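Local atomic coordinates of trehalose monomycolate transport factor A (Mycolicibacterium smegmatis MC2 155, PDB entry 6T84), a protein that is required for MmpL3-dependent transport of trehalose monomycolate to the mycobacterial cell wall, and uses its N-terminal domain, most of which is this chain, to bind MmpL3. Residues 15-20 with 51-56; 55-60 with 168-173; 64-67 with 71-74. One frame throughout, in Å; residues are numbered along the deposited sequence. Where two conformers were deposited one is given.

In the fold
Contacts 1 and 3 are buried, whereas contact 2 lies at the surface; all three reach the same large antiparallel sheet. Contact 3 pairs two neighbouring strands of it through backbone hydrogen bonds and a buried Asp66-Thr72 hydrogen bond. Contacts 1 and 2 instead lay helices against strand 52-57: helix 10-21 meets its early part through purely apolar groups, and helix 159-175 meets its far end through an isoleucine on an arginine. Contacts 1 and 3 join directly, since the Val53 N to Ile64 O backbone bond links their strands and Trp17 packs on Ile64. Contacts 2 and 3 meet where Val169 packs on Ile74, with contact 3 nested inside the loop that contact 2 closes.

Contact 1. Residues 15-20 with 51-56; sequences KSWAKS and NVVLGQ
Val53 meets Trp17 and Ala18 in a small, wholly apolar contact between a helix and a strand. The side chains of Ala18 and Val53 point toward one another, and the methyl CB of Ala18 lies 3.8 Å from Val53 CG1. CG2 of the same valine is hardly farther, at 4.0 Å from Ala18 CB, so the alanine methyl touches both branches of the fork. Trp17 comes in from the flank: its six-membered ring reaches the valine through the corner atom CZ3, 3.9 Å from Val53 CG1, and meets that methyl obliquely.

Trp17 holds CG opposite its backbone N (chi1 177°), which carries the indole away from the helix and lets its benzo part reach the strand although the CB of Trp17 does not aim at it. Each residue type suits its place. Ala18 is small enough for its CA to come within 6.2 Å of the CA of Val53; the branched valine offers two methyls to the helix; and the wide indole extends the apolar surface beyond the helix backbone.

A second shell fixes the indole. Its NE1 is hydrogen-bonded to Asp163, which satisfies the one polar atom of a buried ring and would restrain its rotation, while Trp162 meets it edge-to-face. Val53 is held by a backbone bond to Ile64, whose side chain also packs on the indole.

Helix 10-21 thus lies against the sheet where strand 52-57 runs between strands 24-26 and 60-67. Tyr25 and Arg14 border the same valine, and through Trp162 and Asp163 the indole joins helix 10-21 to helix 159-175.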
loop_
_atom_site.group_PDB
_atom_site.type_symbol
_atom_site.label_atom_id
_atom_site.label_comp_id
_atom_site.label_asym_id
_atom_site.label_seq_id
_atom_site.Cartn_x
_atom_site.Cartn_y
_atom_site.Cartn_z
ATOM N N LYS A 15 19.207 -2.720 2.961
ATOM C CA LYS A 15 19.748 -3.098 4.275
ATOM C C LYS A 15 20.173 -1.874 5.096
ATOM O O LYS A 15 19.920 -1.821 6.312
ATOM C CB LYS A 15 20.931 -4.083 4.072
ATOM C CG LYS A 15 21.169 -5.010 5.253
ATOM C CD LYS A 15 22.325 -5.977 4.969
ATOM C CE LYS A 15 22.074 -6.873 3.759
ATOM N NZ LYS A 15 23.048 -8.015 3.680
ATOM N N SER A 16 20.829 -0.887 4.462
ATOM C CA SER A 16 21.199 0.333 5.174
ATOM C C SER A 16 19.966 1.063 5.693
ATOM O O SER A 16 19.959 1.576 6.822
ATOM C CB SER A 16 22.015 1.262 4.253
ATOM O OG SER A 16 22.333 2.526 4.875
ATOM N N TRP A 17 18.929 1.172 4.862
ATOM C CA TRP A 17 17.712 1.860 5.264
ATOM C C TRP A 17 17.020 1.117 6.399
ATOM O O TRP A 17 16.553 1.754 7.349
ATOM C CB TRP A 17 16.832 1.959 4.031
ATOM C CG TRP A 17 15.510 2.560 4.245
ATOM C CD1 TRP A 17 15.218 3.902 4.367
ATOM C CD2 TRP A 17 14.260 1.875 4.343
ATOM N NE1 TRP A 17 13.874 4.077 4.520
ATOM C CE2 TRP A 17 13.258 2.860 4.493
ATOM C CE3 TRP A 17 13.882 0.515 4.302
ATOM C CZ2 TRP A 17 11.908 2.551 4.612
ATOM C CZ3 TRP A 17 12.551 0.200 4.415
ATOM C CH2 TRP A 17 11.568 1.222 4.573
ATOM N N ALA A 18 16.976 -0.211 6.332
ATOM C CA ALA A 18 16.424 -0.994 7.433
ATOM C C ALA A 18 17.176 -0.694 8.722
ATOM O O ALA A 18 16.578 -0.477 9.788
ATOM C CB ALA A 18 16.535 -2.487 7.115
ATOM N N LYS A 19 18.507 -0.652 8.654
ATOM C CA LYS A 19 19.298 -0.349 9.854
ATOM C C LYS A 19 18.964 1.048 10.399
ATOM O O LYS A 19 18.813 1.222 11.604
ATOM C CB LYS A 19 20.799 -0.463 9.540
ATOM C CG LYS A 19 21.704 -0.088 10.697
ATOM C CD LYS A 19 23.159 -0.069 10.189
ATOM C CE LYS A 19 24.144 0.117 11.352
ATOM N NZ LYS A 19 25.564 0.113 10.883
ATOM N N SER A 20 18.829 2.056 9.535
ATOM C CA SER A 20 18.474 3.388 10.035
ATOM C C SER A 20 17.189 3.343 10.846
ATOM O O SER A 20 17.071 4.021 11.858
ATOM C CB SER A 20 18.269 4.344 8.864
ATOM O OG SER A 20 19.489 4.680 8.194
ATOM N N ASN A 51 14.272 -8.579 -0.778
ATOM C CA ASN A 51 14.758 -7.363 -0.104
ATOM C C ASN A 51 13.745 -6.887 0.937
ATOM O O ASN A 51 13.215 -5.764 0.900
ATOM C CB ASN A 51 15.050 -6.248 -1.113
ATOM C CG ASN A 51 16.233 -6.534 -1.926
ATOM O OD1 ASN A 51 17.258 -6.917 -1.395
ATOM N ND2 ASN A 51 16.138 -6.314 -3.240
ATOM N N VAL A 52 13.448 -7.808 1.840
ATOM C CA VAL A 52 12.333 -7.678 2.771
ATOM C C VAL A 52 12.798 -6.940 4.017
ATOM O O VAL A 52 13.846 -7.270 4.609
ATOM C CB VAL A 52 11.805 -9.073 3.130
ATOM C CG1 VAL A 52 10.614 -8.945 4.126
ATOM C CG2 VAL A 52 11.387 -9.832 1.871
ATOM N N VAL A 53 11.991 -5.973 4.476
ATOM C CA VAL A 53 12.287 -5.234 5.685
ATOM C C VAL A 53 11.060 -5.363 6.589
ATOM O O VAL A 53 9.917 -5.129 6.145
ATOM C CB VAL A 53 12.590 -3.748 5.361
ATOM C CG1 VAL A 53 12.841 -2.962 6.658
ATOM C CG2 VAL A 53 13.817 -3.669 4.449
ATOM N N LEU A 54 11.273 -5.742 7.839
ATOM C CA LEU A 54 10.200 -6.042 8.776
ATOM C C LEU A 54 10.376 -5.123 9.972
ATOM O O LEU A 54 11.423 -5.168 10.639
ATOM C CB LEU A 54 10.298 -7.518 9.240
ATOM C CG LEU A 54 10.407 -8.573 8.107
ATOM C CD1 LEU A 54 11.888 -8.850 7.692
ATOM C CD2 LEU A 54 9.675 -9.877 8.508
ATOM N N GLY A 55 9.372 -4.304 10.250
ATOM C CA GLY A 55 9.513 -3.336 11.321
ATOM C C GLY A 55 8.197 -2.996 11.966
ATOM O O GLY A 55 7.202 -3.682 11.786
ATOM N N GLN A 56 8.181 -1.911 12.728
ATOM C CA GLN A 56 6.940 -1.412 13.357
ATOM C C GLN A 56 6.909 0.099 13.237
ATOM O O GLN A 56 7.958 0.748 13.275
ATOM C CB GLN A 56 6.861 -1.716 14.849
ATOM C CG GLN A 56 6.622 -3.209 15.176
ATOM C CD GLN A 56 6.407 -3.450 16.666
ATOM O OE1 GLN A 56 5.286 -3.721 17.110
ATOM N NE2 GLN A 56 7.485 -3.356 17.442
#

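Contact 2. Residues 55-60 with 168-173; sequences GQIRGE and TVRQFN
Ile57 and Arg170 meet where strand 52-57 enters a type I' turn, Ile57 to Glu60, facing helix 159-175 with the CA atoms of the two residues 8.6 Å apart. This is the tight turn of a beta hairpin, closed by paired backbone bonds between Ile57 and Glu60, and it brings strand 60-67 back alongside 52-57. Gly59 suits the turn, because with its positive phi of 95° a CB would press on the carbonyl O of Arg58.

Ile57 presents both its branches to the arginine. CD1 lies along the aliphatic part, 3.8 Å from Arg170 CD, while CG2 sits over one face of the guanidinium. Arg170 suits this partly exposed edge, since its methylenes pack on isoleucine while its charged end stays near the surface. A bend at chi3 (67°) turns that end across the isoleucine. Arg58 also approaches it, obliquely and through CG, and the two guanidinium planes stand 63° apart without their charged atoms touching.

Ile57 also packs on Leu76 of strand 71-77, which Val169 touches as well. The methyl CG2 of Ile57 stands 3.2 Å from Arg170 NE, toward the rim of the guanidinium.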
loop_
_atom_site.group_PDB
_atom_site.type_symbol
_atom_site.label_atom_id
_atom_site.label_comp_id
_atom_site.label_asym_id
_atom_site.label_seq_id
_atom_site.Cartn_x
_atom_site.Cartn_y
_atom_site.Cartn_z
ATOM N N GLY A 55 9.372 -4.304 10.250
ATOM C CA GLY A 55 9.513 -3.336 11.321
ATOM C C GLY A 55 8.197 -2.996 11.966
ATOM O O GLY A 55 7.202 -3.682 11.786
ATOM N N GLN A 56 8.181 -1.911 12.728
ATOM C CA GLN A 56 6.940 -1.412 13.357
ATOM C C GLN A 56 6.909 0.099 13.237
ATOM O O GLN A 56 7.958 0.748 13.275
ATOM C CB GLN A 56 6.861 -1.716 14.849
ATOM C CG GLN A 56 6.622 -3.209 15.176
ATOM C CD GLN A 56 6.407 -3.450 16.666
ATOM O OE1 GLN A 56 5.286 -3.721 17.110
ATOM N NE2 GLN A 56 7.485 -3.356 17.442
ATOM N N ILE A 57 5.704 0.651 13.097
ATOM C CA ILE A 57 5.484 2.108 13.153
ATOM C C ILE A 57 4.497 2.321 14.278
ATOM O O ILE A 57 3.354 1.860 14.178
ATOM C CB ILE A 57 4.891 2.650 11.842
ATOM C CG1 ILE A 57 5.883 2.530 10.675
ATOM C CG2 ILE A 57 4.441 4.110 12.008
ATOM C CD1 ILE A 57 5.275 2.905 9.336
ATOM N N ARG A 58 4.956 2.972 15.358
ATOM C CA ARG A 58 4.161 3.254 16.547
ATOM C C ARG A 58 3.348 2.030 16.953
ATOM O O ARG A 58 2.138 2.068 17.158
ATOM C CB ARG A 58 3.338 4.534 16.396
ATOM C CG ARG A 58 4.194 5.817 16.076
ATOM C CD ARG A 58 5.262 6.217 17.141
ATOM N NE ARG A 58 6.018 7.451 16.805
ATOM C CZ ARG A 58 7.073 7.913 17.494
ATOM N NH1 ARG A 58 7.515 7.255 18.555
ATOM N NH2 ARG A 58 7.705 9.032 17.124
ATOM N N GLY A 59 4.026 0.891 16.978
ATOM C CA GLY A 59 3.418 -0.294 17.529
ATOM C C GLY A 59 2.746 -1.204 16.533
ATOM O O GLY A 59 2.232 -2.255 16.930
ATOM N N GLU A 60 2.645 -0.815 15.277
ATOM C CA GLU A 60 1.948 -1.617 14.292
ATOM C C GLU A 60 2.971 -2.148 13.279
ATOM O O GLU A 60 3.854 -1.410 12.809
ATOM C CB GLU A 60 0.893 -0.789 13.567
ATOM C CG GLU A 60 -0.267 -0.408 14.473
ATOM C CD GLU A 60 -1.120 -1.584 14.901
ATOM O OE1 GLU A 60 -1.064 -2.667 14.295
ATOM O OE2 GLU A 60 -1.888 -1.409 15.883
ATOM N N THR A 168 3.418 8.113 3.412
ATOM C CA THR A 168 2.199 8.026 2.611
ATOM C C THR A 168 1.271 6.922 3.127
ATOM O O THR A 168 0.055 7.134 3.243
ATOM C CB THR A 168 2.596 7.803 1.159
ATOM O OG1 THR A 168 3.388 8.948 0.738
ATOM C CG2 THR A 168 1.320 7.756 0.230
ATOM N N VAL A 169 1.822 5.726 3.411
ATOM C CA VAL A 169 0.960 4.639 3.859
ATOM C C VAL A 169 0.334 4.970 5.202
ATOM O O VAL A 169 -0.826 4.626 5.450
ATOM C CB VAL A 169 1.662 3.256 3.835
ATOM C CG1 VAL A 169 2.628 3.124 4.998
ATOM C CG2 VAL A 169 0.590 2.156 3.904
ATOM N N ARG A 170 1.090 5.644 6.078
ATOM C CA ARG A 170 0.546 6.074 7.371
ATOM C C ARG A 170 -0.588 7.065 7.172
ATOM O O ARG A 170 -1.624 6.960 7.825
ATOM C CB ARG A 170 1.656 6.672 8.240
ATOM C CG ARG A 170 2.831 5.696 8.563
ATOM C CD ARG A 170 4.006 6.438 9.265
ATOM N NE ARG A 170 3.579 6.872 10.595
ATOM C CZ ARG A 170 4.393 7.472 11.461
ATOM N NH1 ARG A 170 5.646 7.741 11.099
ATOM N NH2 ARG A 170 3.958 7.799 12.667
ATOM N N GLN A 171 -0.410 8.026 6.273
ATOM C CA GLN A 171 -1.457 9.009 6.040
ATOM C C GLN A 171 -2.695 8.365 5.436
ATOM O O GLN A 171 -3.823 8.709 5.811
ATOM C CB GLN A 171 -0.886 10.090 5.106
ATOM C CG GLN A 171 0.128 11.014 5.792
ATOM C CD GLN A 171 1.001 11.814 4.797
ATOM O OE1 GLN A 171 1.160 11.408 3.640
ATOM N NE2 GLN A 171 1.636 12.884 5.271
ATOM N N PHE A 172 -2.515 7.493 4.447
ATOM C CA PHE A 172 -3.662 6.814 3.850
ATOM C C PHE A 172 -4.376 5.938 4.875
ATOM O O PHE A 172 -5.614 5.926 4.944
ATOM C CB PHE A 172 -3.200 6.027 2.627
ATOM C CG PHE A 172 -4.320 5.448 1.794
ATOM C CD1 PHE A 172 -5.335 6.255 1.294
ATOM C CD2 PHE A 172 -4.324 4.102 1.459
ATOM C CE1 PHE A 172 -6.335 5.713 0.484
ATOM C CE2 PHE A 172 -5.328 3.533 0.688
ATOM C CZ PHE A 172 -6.328 4.336 0.182
ATOM N N ASN A 173 -3.624 5.215 5.687
ATOM C CA ASN A 173 -4.233 4.410 6.736
ATOM C C ASN A 173 -5.055 5.260 7.688
ATOM O O ASN A 173 -6.175 4.886 8.068
ATOM C CB ASN A 173 -3.091 3.694 7.471
ATOM C CG ASN A 173 -3.617 2.757 8.512
ATOM O OD1 ASN A 173 -4.328 1.799 8.200
ATOM N ND2 ASN A 173 -3.300 3.042 9.758
#

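Contact 3. Residues 64-67 with 71-74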
loop_
_atom_site.group_PDB
_atom_site.type_symbol
_atom_site.label_atom_id
_atom_site.label_comp_id
_atom_site.label_asym_id
_atom_site.label_seq_id
_atom_site.Cartn_x
_atom_site.Cartn_y
_atom_site.Cartn_z
ATOM N N ILE A 64 8.132 -4.091 4.130
ATOM C CA ILE A 64 8.527 -3.442 2.884
ATOM C C ILE A 64 9.262 -4.489 2.073
ATOM O O ILE A 64 10.160 -5.155 2.599
ATOM C CB ILE A 64 9.434 -2.235 3.166
ATOM C CG1 ILE A 64 8.711 -1.272 4.146
ATOM C CG2 ILE A 64 9.768 -1.516 1.825
ATOM C CD1 ILE A 64 9.194 -1.362 5.583
ATOM N N PHE A 65 8.893 -4.632 0.804
ATOM C CA PHE A 65 9.502 -5.719 0.028
ATOM C C PHE A 65 9.344 -5.425 -1.455
ATOM O O PHE A 65 8.551 -4.565 -1.857
ATOM C CB PHE A 65 8.891 -7.093 0.378
ATOM C CG PHE A 65 7.409 -7.109 0.295
ATOM C CD1 PHE A 65 6.768 -7.395 -0.920
ATOM C CD2 PHE A 65 6.637 -6.779 1.403
ATOM C CE1 PHE A 65 5.355 -7.341 -1.021
ATOM C CE2 PHE A 65 5.233 -6.769 1.318
ATOM C CZ PHE A 65 4.592 -7.058 0.107
ATOM N N ASP A 66 10.136 -6.129 -2.270
ATOM C CA ASP A 66 10.048 -6.017 -3.715
ATOM C C ASP A 66 9.366 -7.262 -4.270
ATOM O O ASP A 66 9.594 -8.376 -3.789
ATOM C CB ASP A 66 11.445 -5.909 -4.346
ATOM C CG ASP A 66 12.218 -4.712 -3.852
ATOM O OD1 ASP A 66 11.596 -3.707 -3.442
ATOM O OD2 ASP A 66 13.466 -4.757 -3.926
ATOM N N ILE A 67 8.532 -7.053 -5.279
ATOM C CA ILE A 67 8.014 -8.127 -6.119
ATOM C C ILE A 67 8.697 -7.937 -7.460
ATOM O O ILE A 67 8.387 -6.992 -8.183
ATOM C CB ILE A 67 6.486 -8.023 -6.272
ATOM C CG1 ILE A 67 5.837 -7.911 -4.869
ATOM C CG2 ILE A 67 5.954 -9.188 -7.110
ATOM C CD1 ILE A 67 4.313 -7.785 -4.902
ATOM N N ALA A 71 6.857 -4.134 -8.428
ATOM C CA ALA A 71 6.640 -3.045 -7.492
ATOM C C ALA A 71 7.464 -3.262 -6.237
ATOM O O ALA A 71 7.791 -4.397 -5.878
ATOM C CB ALA A 71 5.171 -3.001 -7.043
ATOM N N THR A 72 7.696 -2.170 -5.511
ATOM C CA THR A 72 8.080 -2.208 -4.108
ATOM C C THR A 72 6.812 -1.885 -3.318
ATOM O O THR A 72 6.115 -0.925 -3.645
ATOM C CB THR A 72 9.163 -1.157 -3.822
ATOM O OG1 THR A 72 10.386 -1.523 -4.524
ATOM C CG2 THR A 72 9.475 -0.993 -2.310
ATOM N N VAL A 73 6.471 -2.715 -2.354
ATOM C CA VAL A 73 5.237 -2.592 -1.579
ATOM C C VAL A 73 5.576 -2.295 -0.131
ATOM O O VAL A 73 6.489 -2.901 0.443
ATOM C CB VAL A 73 4.408 -3.891 -1.680
ATOM C CG1 VAL A 73 3.142 -3.767 -0.856
ATOM C CG2 VAL A 73 4.069 -4.155 -3.155
ATOM N N ILE A 74 4.785 -1.422 0.490
ATOM C CA ILE A 74 4.834 -1.182 1.928
ATOM C C ILE A 74 3.462 -1.537 2.472
ATOM O O ILE A 74 2.449 -1.012 1.980
ATOM C CB ILE A 74 5.157 0.301 2.213
ATOM C CG1 ILE A 74 6.516 0.672 1.622
ATOM C CG2 ILE A 74 5.086 0.599 3.727
ATOM C CD1 ILE A 74 6.795 2.236 1.710
#
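Asp66 and Thr72, a non-hydrogen-bonded pair, rise side by side from adjacent strands with matching first torsions: Asp66 has CG opposite its carbonyl carbon (chi1 -60°), and Thr72 has OG1 in the same place (chi1 -67°). With both groups on the same side, Thr72 OG1 donates to Asp66 OD1 at 2.7 Å, meeting it from above the carboxylate plane rather than within it.

The strands form an antiparallel beta hairpin, with segment directions 155° apart. Phe65 and Val73 make a hydrogen-bonded pair, its two bonds being Phe65 N to Val73 O at 3.0 Å and Val73 N to Phe65 O at 2.8 Å. Ile67 and Ala71 repeat the pattern nearer the turn; Ile67 N reaches Ala71 O at 2.8 Å in an almost straight bond, while the return bond from Ala71 N to Ile67 O is longer, at 3.3 Å.

The two sheet faces differ in chemistry. Beside Asp66 and Thr72, Ile64 and Ile74 lie side by side, their CG1 atoms 3.9 Å apart, under helices 10-21 and 159-175. On the face of Phe65, Val73 makes an off-centre CH-pi contact, with its CB 4.0 Å from the centroid of the Phe65 ring. Trp36 lies nearly parallel to that ring, and Ile67 and Ala71 complete the apolar row. Flat phenylalanine and branched valine and isoleucine suit such a buried layer.

A buried carboxylate needs partners, and Asp66 has several: OD1 takes the Thr72 hydroxyl and a salt bridge from Arg14, and OD2 is bonded to Asn51. This network would be expected to stabilise the charged form of Asp66, and it ties the hairpin to helix 10-21 and to the corner before strand 52-57.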